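Local coordinates for protein Exo-arabinanase (Penicillium chrysogenum, PDB 3A72) that hydrolyses arabinan from its chain end as an exo-acting 1,5-alpha-L-arabinanase, probably releasing arabinobiose, the disaccharide bound in this crystal, at residues V20-P26 / A334-E340; S285-T291 / H312-R316. One frame throughout, in Å; residues are numbered along the deposited sequence.

Contact 1: V20-P26 / A334-E340; sequences VPRTLYP and AGVLLGE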
ATOM      1  N   VAL A  20     -13.210  -3.004  16.980  1.00  8.24           N
ATOM      2  CA  VAL A  20     -12.769  -1.691  16.470  1.00  8.27           C
ATOM      3  C   VAL A  20     -11.274  -1.737  16.204  1.00  7.06           C
ATOM      4  O   VAL A  20     -10.525  -2.192  17.085  1.00  8.14           O
ATOM      5  CB  VAL A  20     -13.138  -0.625  17.512  1.00  9.25           C
ATOM      6  CG1 VAL A  20     -12.437   0.709  17.257  1.00  9.89           C
ATOM      7  CG2 VAL A  20     -14.635  -0.363  17.482  1.00 12.60           C
ATOM      8  N   PRO A  21     -10.804  -1.343  15.028  1.00  6.71           N
ATOM      9  CA  PRO A  21     -11.498  -0.572  14.003  1.00  6.65           C
ATOM     10  C   PRO A  21     -12.362  -1.362  13.039  1.00  5.96           C
ATOM     11  O   PRO A  21     -13.006  -0.748  12.184  1.00  6.62           O
ATOM     12  CB  PRO A  21     -10.317   0.055  13.246  1.00  6.80           C
ATOM     13  CG  PRO A  21      -9.248  -0.992  13.291  1.00  7.46           C
ATOM     14  CD  PRO A  21      -9.351  -1.491  14.724  1.00  7.54           C
ATOM     15  N   ARG A  22     -12.418  -2.671  13.147  1.00  6.35           N
ATOM     16  CA  ARG A  22     -13.248  -3.590  12.368  1.00  6.11           C
ATOM     17  C   ARG A  22     -12.683  -3.872  10.971  1.00  5.50           C
ATOM     18  O   ARG A  22     -12.503  -5.029  10.588  1.00  6.04           O
ATOM     19  CB  ARG A  22     -14.713  -3.196  12.328  1.00  6.96           C
ATOM     20  CG  ARG A  22     -15.352  -3.036  13.709  1.00  7.45           C
ATOM     21  CD  ARG A  22     -16.863  -2.983  13.628  1.00  8.64           C
ATOM     22  NE  ARG A  22     -17.499  -2.943  14.925  1.00 10.35           N
ATOM     23  CZ  ARG A  22     -17.799  -1.841  15.598  1.00 11.65           C
ATOM     24  NH1 ARG A  22     -17.480  -0.617  15.122  1.00 12.13           N
ATOM     25  NH2 ARG A  22     -18.427  -1.976  16.768  1.00 16.72           N
ATOM     26  N   THR A  23     -12.430  -2.785  10.231  1.00  5.55           N
ATOM     27  CA  THR A  23     -11.717  -2.857   8.963  1.00  4.97           C
ATOM     28  C   THR A  23     -10.685  -1.748   8.981  1.00  5.18           C
ATOM     29  O   THR A  23     -10.853  -0.728   9.650  1.00  5.76           O
ATOM     30  CB  THR A  23     -12.660  -2.679   7.750  1.00  5.48           C
ATOM     31  OG1 THR A  23     -13.303  -1.391   7.750  1.00  6.32           O
ATOM     32  CG2 THR A  23     -13.774  -3.689   7.757  1.00  6.47           C
ATOM     33  N   LEU A  24      -9.623  -1.926   8.211  1.00  4.88           N
ATOM     34  CA  LEU A  24      -8.580  -0.925   8.057  1.00  4.87           C
ATOM     35  C   LEU A  24      -7.665  -1.331   6.914  1.00  4.47           C
ATOM     36  O   LEU A  24      -7.594  -2.539   6.612  1.00  4.74           O
ATOM     37  CB  LEU A  24      -7.703  -0.849   9.346  1.00  4.81           C
ATOM     38  CG  LEU A  24      -6.932   0.471   9.539  1.00  5.27           C
ATOM     39  CD1 LEU A  24      -7.852   1.610   9.934  1.00  6.44           C
ATOM     40  CD2 LEU A  24      -5.836   0.273  10.596  1.00  5.93           C
ATOM     41  N   TYR A  25      -6.948  -0.406   6.309  1.00  4.20           N
ATOM     42  CA  TYR A  25      -5.814  -0.700   5.455  1.00  4.26           C
ATOM     43  C   TYR A  25      -6.266  -1.330   4.133  1.00  4.01           C
ATOM     44  O   TYR A  25      -6.054  -2.520   3.867  1.00  4.58           O
ATOM     45  CB  TYR A  25      -4.775  -1.558   6.177  1.00  4.38           C
ATOM     46  CG  TYR A  25      -3.365  -1.415   5.643  1.00  4.15           C
ATOM     47  CD1 TYR A  25      -2.414  -0.691   6.371  1.00  4.09           C
ATOM     48  CD2 TYR A  25      -2.978  -1.952   4.409  1.00  4.05           C
ATOM     49  CE1 TYR A  25      -1.104  -0.521   5.902  1.00  4.53           C
ATOM     50  CE2 TYR A  25      -1.659  -1.790   3.944  1.00  4.70           C
ATOM     51  CZ  TYR A  25      -0.758  -1.087   4.686  1.00  4.11           C
ATOM     52  OH  TYR A  25       0.559  -0.926   4.276  1.00  4.47           O
ATOM     53  N   PRO A  26      -6.931  -0.545   3.275  1.00  3.97           N
ATOM     54  CA  PRO A  26      -7.438  -1.088   2.015  1.00  4.46           C
ATOM     55  C   PRO A  26      -6.315  -1.339   1.053  1.00  4.21           C
ATOM     56  O   PRO A  26      -5.437  -0.476   0.883  1.00  4.58           O
ATOM     57  CB  PRO A  26      -8.316   0.048   1.485  1.00  4.31           C
ATOM     58  CG  PRO A  26      -7.620   1.291   1.997  1.00  4.72           C
ATOM     59  CD  PRO A  26      -7.147   0.915   3.382  1.00  4.26           C
ATOM     60  N   ALA A 334     -10.822   1.940   3.728  1.00  5.36           N
ATOM     61  CA  ALA A 334     -11.299   0.964   4.699  1.00  5.15           C
ATOM     62  C   ALA A 334     -11.494   1.578   6.060  1.00  5.32           C
ATOM     63  O   ALA A 334     -11.651   0.847   7.059  1.00  6.74           O
ATOM     64  CB  ALA A 334     -10.403  -0.279   4.771  1.00  5.58           C
ATOM     65  N   GLY A 335     -11.510   2.910   6.161  1.00  5.99           N
ATOM     66  CA  GLY A 335     -11.766   3.578   7.416  1.00  5.94           C
ATOM     67  C   GLY A 335     -10.585   4.259   7.998  1.00  5.50           C
ATOM     68  O   GLY A 335      -9.545   4.430   7.352  1.00  6.18           O
ATOM     69  N   VAL A 336     -10.733   4.718   9.247  1.00  6.71           N
ATOM     70  CA  VAL A 336      -9.707   5.493   9.961  1.00  7.05           C
ATOM     71  C   VAL A 336      -9.182   4.666  11.117  1.00  7.09           C
ATOM     72  O   VAL A 336      -9.824   3.726  11.619  1.00  6.77           O
ATOM     73  CB  VAL A 336     -10.265   6.841  10.452  1.00  8.78           C
ATOM     74  CG1 VAL A 336     -10.715   7.678   9.262  1.00 10.50           C
ATOM     75  CG2 VAL A 336     -11.405   6.661  11.451  1.00 10.33           C
ATOM     76  N   LEU A 337      -7.980   5.000  11.602  1.00  7.67           N
ATOM     77  CA  LEU A 337      -7.414   4.361  12.783  1.00  7.90           C
ATOM     78  C   LEU A 337      -8.400   4.454  13.942  1.00  7.15           C
ATOM     79  O   LEU A 337      -8.963   5.523  14.223  1.00  8.59           O
ATOM     80  CB  LEU A 337      -6.110   5.093  13.179  1.00  8.88           C
ATOM     81  CG  LEU A 337      -4.904   4.767  12.236  1.00  9.82           C
ATOM     82  CD1 LEU A 337      -3.777   5.769  12.474  1.00 13.85           C
ATOM     83  CD2 LEU A 337      -4.383   3.341  12.408  1.00 12.18           C
ATOM     84  N   LEU A 338      -8.630   3.336  14.622  1.00  7.75           N
ATOM     85  CA  LEU A 338      -9.494   3.238  15.757  1.00  8.58           C
ATOM     86  C   LEU A 338     -10.908   3.710  15.452  1.00  8.18           C
ATOM     87  O   LEU A 338     -11.674   4.082  16.362  1.00  9.47           O
ATOM     88  CB  LEU A 338      -8.917   4.010  16.959  1.00 11.28           C
ATOM     89  CG  LEU A 338      -7.539   3.486  17.369  1.00 15.84           C
ATOM     90  CD1 LEU A 338      -6.990   4.265  18.536  1.00 24.56           C
ATOM     91  CD2 LEU A 338      -7.567   1.997  17.745  1.00 21.05           C
ATOM     92  N   GLY A 339     -11.343   3.611  14.200  1.00  7.90           N
ATOM     93  CA  GLY A 339     -12.633   4.117  13.851  1.00  8.33           C
ATOM     94  C   GLY A 339     -13.770   3.321  14.440  1.00  8.16           C
ATOM     95  O   GLY A 339     -13.724   2.125  14.435  1.00  8.69           O
ATOM     96  N   GLU A 340     -14.799   4.020  14.892  1.00  9.82           N
ATOM     97  CA  GLU A 340     -15.990   3.375  15.471  1.00 10.49           C
ATOM     98  C   GLU A 340     -17.032   2.999  14.436  1.00 10.25           C
ATOM     99  O   GLU A 340     -17.910   2.194  14.800  1.00 12.67           O
ATOM    100  CB  GLU A 340     -16.602   4.327  16.524  1.00 14.61           C
ATOM    101  CG  GLU A 340     -15.701   4.465  17.745  1.00 17.40           C
ATOM    102  CD  GLU A 340     -15.509   3.268  18.626  1.00 27.97           C
ATOM    103  OE1 GLU A 340     -16.410   2.380  18.494  1.00 30.65           O
ATOM    104  OE2 GLU A 340     -14.506   3.215  19.420  1.00 24.64           O
TER
HETATM  105  O   HOH W   1     -15.386   0.388  13.178  1.00  8.50           O
HETATM  106  O   HOH W   2     -18.410   0.905  17.856  1.00 34.48           O
HETATM  107  O   HOH W   3      -7.902   2.296   6.459  1.00  8.89           O
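Thr23 and Ala334 join the start of a strand to a loop: the hydroxyl OG1 of Thr23 donates to the carbonyl O of Ala334 at 2.9 Å, tilted 32° from the carbonyl plane. A chi1 of 62° sets OG1 between the backbone N and the carbonyl carbon of Thr23, where a short polar branch fits. The methyl CB of Ala334, small enough for close approach, lies 3.7 Å from Pro26 CD. Leu24 starts out away from the loop, but its branches turn back: CD1 comes 3.3 Å from Val336 O, while CD2 meets Leu337 CD2. Gly339 closes a type II turn from Val336, at a place where a CB would clash with Val336 CG2; its O meets Pro21 CA. Arg22, extended from CG to NE, reaches Glu340 O with NH1 at 2.9 Å, a weak bond at the guanidinium edge; its NH2 is held by Ser16. One water joins Arg22 NH1 to Pro21 O and Gly339 O. Val20 CG2 lies over one guanidinium face, offset toward the rim. The Leu337 side chain is about 4 Å from bound arabinofuranose, and Tyr25 also touches the sugar, so one end of this contact helps line the central sugar site of a six-bladed beta-propeller.

Contact 2: S285-T291 / H312-R316; sequences SSGTQGT and HGYTR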
ATOM      1  N   SER A 285      -2.660  10.291  -2.688  1.00  4.26           N
ATOM      2  CA  SER A 285      -3.534  10.425  -1.537  1.00  4.31           C
ATOM      3  C   SER A 285      -2.678  10.411  -0.268  1.00  4.29           C
ATOM      4  O   SER A 285      -1.610   9.788  -0.221  1.00  4.64           O
ATOM      5  CB  SER A 285      -4.517   9.248  -1.501  1.00  4.65           C
ATOM      6  OG  SER A 285      -5.390   9.289  -0.398  1.00  4.93           O
ATOM      7  N   SER A 286      -3.174  11.068   0.769  1.00  4.51           N
ATOM      8  CA  SER A 286      -2.674  10.969   2.112  1.00  4.59           C
ATOM      9  C   SER A 286      -3.750  10.294   2.986  1.00  4.57           C
ATOM     10  O   SER A 286      -4.862  10.074   2.552  1.00  5.19           O
ATOM     11  CB  SER A 286      -2.339  12.319   2.737  1.00  5.30           C
ATOM     12  OG  SER A 286      -3.569  12.949   3.104  1.00  5.62           O
ATOM     13  N   GLY A 287      -3.379   9.988   4.237  1.00  4.71           N
ATOM     14  CA  GLY A 287      -4.357   9.407   5.160  1.00  5.25           C
ATOM     15  C   GLY A 287      -5.206  10.452   5.861  1.00  5.77           C
ATOM     16  O   GLY A 287      -6.141  10.075   6.597  1.00 10.09           O
ATOM     17  N   THR A 288      -4.893  11.731   5.731  1.00  5.75           N
ATOM     18  CA  THR A 288      -5.546  12.772   6.532  1.00  6.05           C
ATOM     19  C   THR A 288      -6.534  13.575   5.718  1.00  6.01           C
ATOM     20  O   THR A 288      -7.547  14.005   6.227  1.00  9.68           O
ATOM     21  CB  THR A 288      -4.466  13.690   7.146  1.00  7.38           C
ATOM     22  OG1 THR A 288      -3.573  12.865   7.891  1.00  8.16           O
ATOM     23  CG2 THR A 288      -5.070  14.721   8.108  1.00 11.08           C
ATOM     24  N   GLN A 289      -6.221  13.823   4.450  1.00  5.91           N
ATOM     25  CA  GLN A 289      -7.022  14.647   3.573  1.00  5.79           C
ATOM     26  C   GLN A 289      -7.963  13.777   2.737  1.00  5.60           C
ATOM     27  O   GLN A 289      -7.626  12.681   2.292  1.00  6.25           O
ATOM     28  CB  GLN A 289      -6.082  15.461   2.656  1.00  6.27           C
ATOM     29  CG  GLN A 289      -5.446  16.661   3.374  1.00  7.18           C
ATOM     30  CD  GLN A 289      -4.377  16.304   4.349  1.00  7.00           C
ATOM     31  OE1 GLN A 289      -3.520  15.416   4.154  1.00  7.89           O
ATOM     32  NE2 GLN A 289      -4.387  17.018   5.464  1.00  9.58           N
ATOM     33  N   GLY A 290      -9.157  14.302   2.482  1.00  6.31           N
ATOM     34  CA  GLY A 290     -10.090  13.679   1.573  1.00  5.89           C
ATOM     35  C   GLY A 290      -9.870  13.976   0.099  1.00  5.30           C
ATOM     36  O   GLY A 290     -10.266  13.182  -0.759  1.00  5.86           O
ATOM     37  N   THR A 291      -9.234  15.093  -0.195  1.00  5.49           N
ATOM     38  CA  THR A 291      -8.867  15.525  -1.528  1.00  5.00           C
ATOM     39  C   THR A 291      -7.773  14.635  -2.093  1.00  4.60           C
ATOM     40  O   THR A 291      -7.254  13.739  -1.428  1.00  5.28           O
ATOM     41  CB  THR A 291      -8.430  16.995  -1.448  1.00  4.95           C
ATOM     42  OG1 THR A 291      -7.447  17.027  -0.441  1.00  6.07           O
ATOM     43  CG2 THR A 291      -9.579  17.920  -1.125  1.00  6.61           C
ATOM     44  N   HIS A 312     -11.924  10.511   3.298  1.00  5.91           N
ATOM     45  CA  HIS A 312     -10.566  10.287   3.734  1.00  5.87           C
ATOM     46  C   HIS A 312     -10.475   8.990   4.541  1.00  5.34           C
ATOM     47  O   HIS A 312     -11.423   8.573   5.183  1.00  6.40           O
ATOM     48  CB  HIS A 312     -10.024  11.452   4.559  1.00  6.23           C
ATOM     49  CG  HIS A 312     -10.341  11.418   5.978  1.00  9.04           C
ATOM     50  ND1 HIS A 312     -11.510  11.737   6.518  1.00 14.31           N
ATOM     51  CD2 HIS A 312      -9.539  10.994   7.008  1.00 12.93           C
ATOM     52  CE1 HIS A 312     -11.473  11.574   7.847  1.00 17.83           C
ATOM     53  NE2 HIS A 312     -10.269  11.135   8.158  1.00 16.74           N
ATOM     54  N   GLY A 313      -9.295   8.364   4.514  1.00  5.23           N
ATOM     55  CA  GLY A 313      -9.073   7.219   5.359  1.00  5.68           C
ATOM     56  C   GLY A 313      -7.601   6.871   5.396  1.00  5.13           C
ATOM     57  O   GLY A 313      -6.800   7.288   4.579  1.00  5.27           O
ATOM     58  N   TYR A 314      -7.280   6.001   6.385  1.00  5.57           N
ATOM     59  CA  TYR A 314      -5.914   5.584   6.612  1.00  5.17           C
ATOM     60  C   TYR A 314      -5.401   4.737   5.438  1.00  4.67           C
ATOM     61  O   TYR A 314      -6.060   3.780   5.002  1.00  4.85           O
ATOM     62  CB  TYR A 314      -5.859   4.747   7.864  1.00  6.36           C
ATOM     63  CG  TYR A 314      -4.471   4.284   8.303  1.00  5.21           C
ATOM     64  CD1 TYR A 314      -3.474   5.188   8.608  1.00  5.62           C
ATOM     65  CD2 TYR A 314      -4.205   2.951   8.407  1.00  5.63           C
ATOM     66  CE1 TYR A 314      -2.226   4.795   8.986  1.00  5.41           C
ATOM     67  CE2 TYR A 314      -2.971   2.509   8.860  1.00  5.86           C
ATOM     68  CZ  TYR A 314      -1.986   3.435   9.159  1.00  5.27           C
ATOM     69  OH  TYR A 314      -0.771   3.009   9.653  1.00  6.23           O
ATOM     70  N   THR A 315      -4.206   5.118   4.929  1.00  4.27           N
ATOM     71  CA  THR A 315      -3.596   4.505   3.752  1.00  4.27           C
ATOM     72  C   THR A 315      -4.599   4.200   2.626  1.00  4.41           C
ATOM     73  O   THR A 315      -4.582   3.167   1.975  1.00  4.83           O
ATOM     74  CB  THR A 315      -2.709   3.298   4.160  1.00  4.33           C
ATOM     75  OG1 THR A 315      -1.831   2.993   3.035  1.00  4.56           O
ATOM     76  CG2 THR A 315      -3.404   2.050   4.574  1.00  5.07           C
ATOM     77  N   ARG A 316      -5.471   5.189   2.390  1.00  4.23           N
ATOM     78  CA  ARG A 316      -6.442   5.114   1.310  1.00  4.53           C
ATOM     79  C   ARG A 316      -5.737   4.751   0.022  1.00  3.98           C
ATOM     80  O   ARG A 316      -4.713   5.339  -0.322  1.00  4.49           O
ATOM     81  CB  ARG A 316      -7.199   6.446   1.225  1.00  4.54           C
ATOM     82  CG  ARG A 316      -8.369   6.437   0.272  1.00  4.60           C
ATOM     83  CD  ARG A 316      -9.167   7.724   0.326  1.00  4.65           C
ATOM     84  NE  ARG A 316      -8.361   8.823  -0.197  1.00  4.66           N
ATOM     85  CZ  ARG A 316      -8.826  10.041  -0.415  1.00  5.03           C
ATOM     86  NH1 ARG A 316     -10.111  10.330  -0.236  1.00  5.28           N
ATOM     87  NH2 ARG A 316      -8.015  11.014  -0.854  1.00  5.83           N
TER
HETATM   88  O   HOH W   4      -3.651   7.569   1.071  1.00  5.54           O
HETATM   89  O   HOH W   5      -7.582   9.871   2.734  1.00  6.21           O
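Arg316 drives its guanidinium into the bend of residues 285-291, and polar atoms meet it along its edge. On one side NE and NH2 both take Ser285 OG, a side-on grip on one atom, with NE at 3.0 Å and the serine oxygen 10° out of the guanidinium plane. Ser285 suits this place because its short side chain, with OG anti to the backbone N (chi1 179°), presents a single compact acceptor; OG in turn donates to a water that bonds to Arg316 O. Farther round, NH1 donates to Gly290 O at 2.9 Å, nearly in the guanidinium plane, and NH2 makes a weak bond to Thr291 O. The bend at chi3 (67°) turns the end of an otherwise extended chain to face these acceptors, and Glu311 O is a further partner of NH1. Backbone carbonyls and a hydroxyl accept from it, which fixes the rotation of the buried guanidinium.

Both segments are loops of a six-bladed beta-propeller: 285-291 connects two strands of one antiparallel blade, and 312-316 leads from that blade to the strand 317-320 of the next. Gly287 sits against 313-315, its CA 3.3 Å from Gly313 O in a CA-H...O contact, where a CB would come close against Gly313 O and Tyr314 CA.

The His312 ring brings its CD2 edge to Gly287 O at 3.5 Å, in the ring plane, while its CB lies against Gln289 O. Within 285-291, Ser286 OG accepts from Thr288 N, an ST turn, and donates to Gln289 OE1 at 2.7 Å; OE1 also accepts from Thr265 N.

The centres of contacts 1 and 2 lie about 12 Å apart, and residues 285-316 are nested within the long loop that contact 1 closes between the chain's two ends. Contact 1 joins the blade of strand 23-30 to the loop between strands 328-333 and 344-350 of the blade that also includes strand 6-10. Contact 2 joins that same blade, through the loop that leads into strand 317-320, to the preceding one. Three successive blades are thereby linked around the propeller's ring. The two contacts touch directly: Gly335 O and Tyr314 N are 2.9 Å apart, a probable hydrogen bond, and Tyr25 CD1 packs on Thr315 CG2. Tyr25, Leu337 and Tyr314 all belong to the sugar pocket.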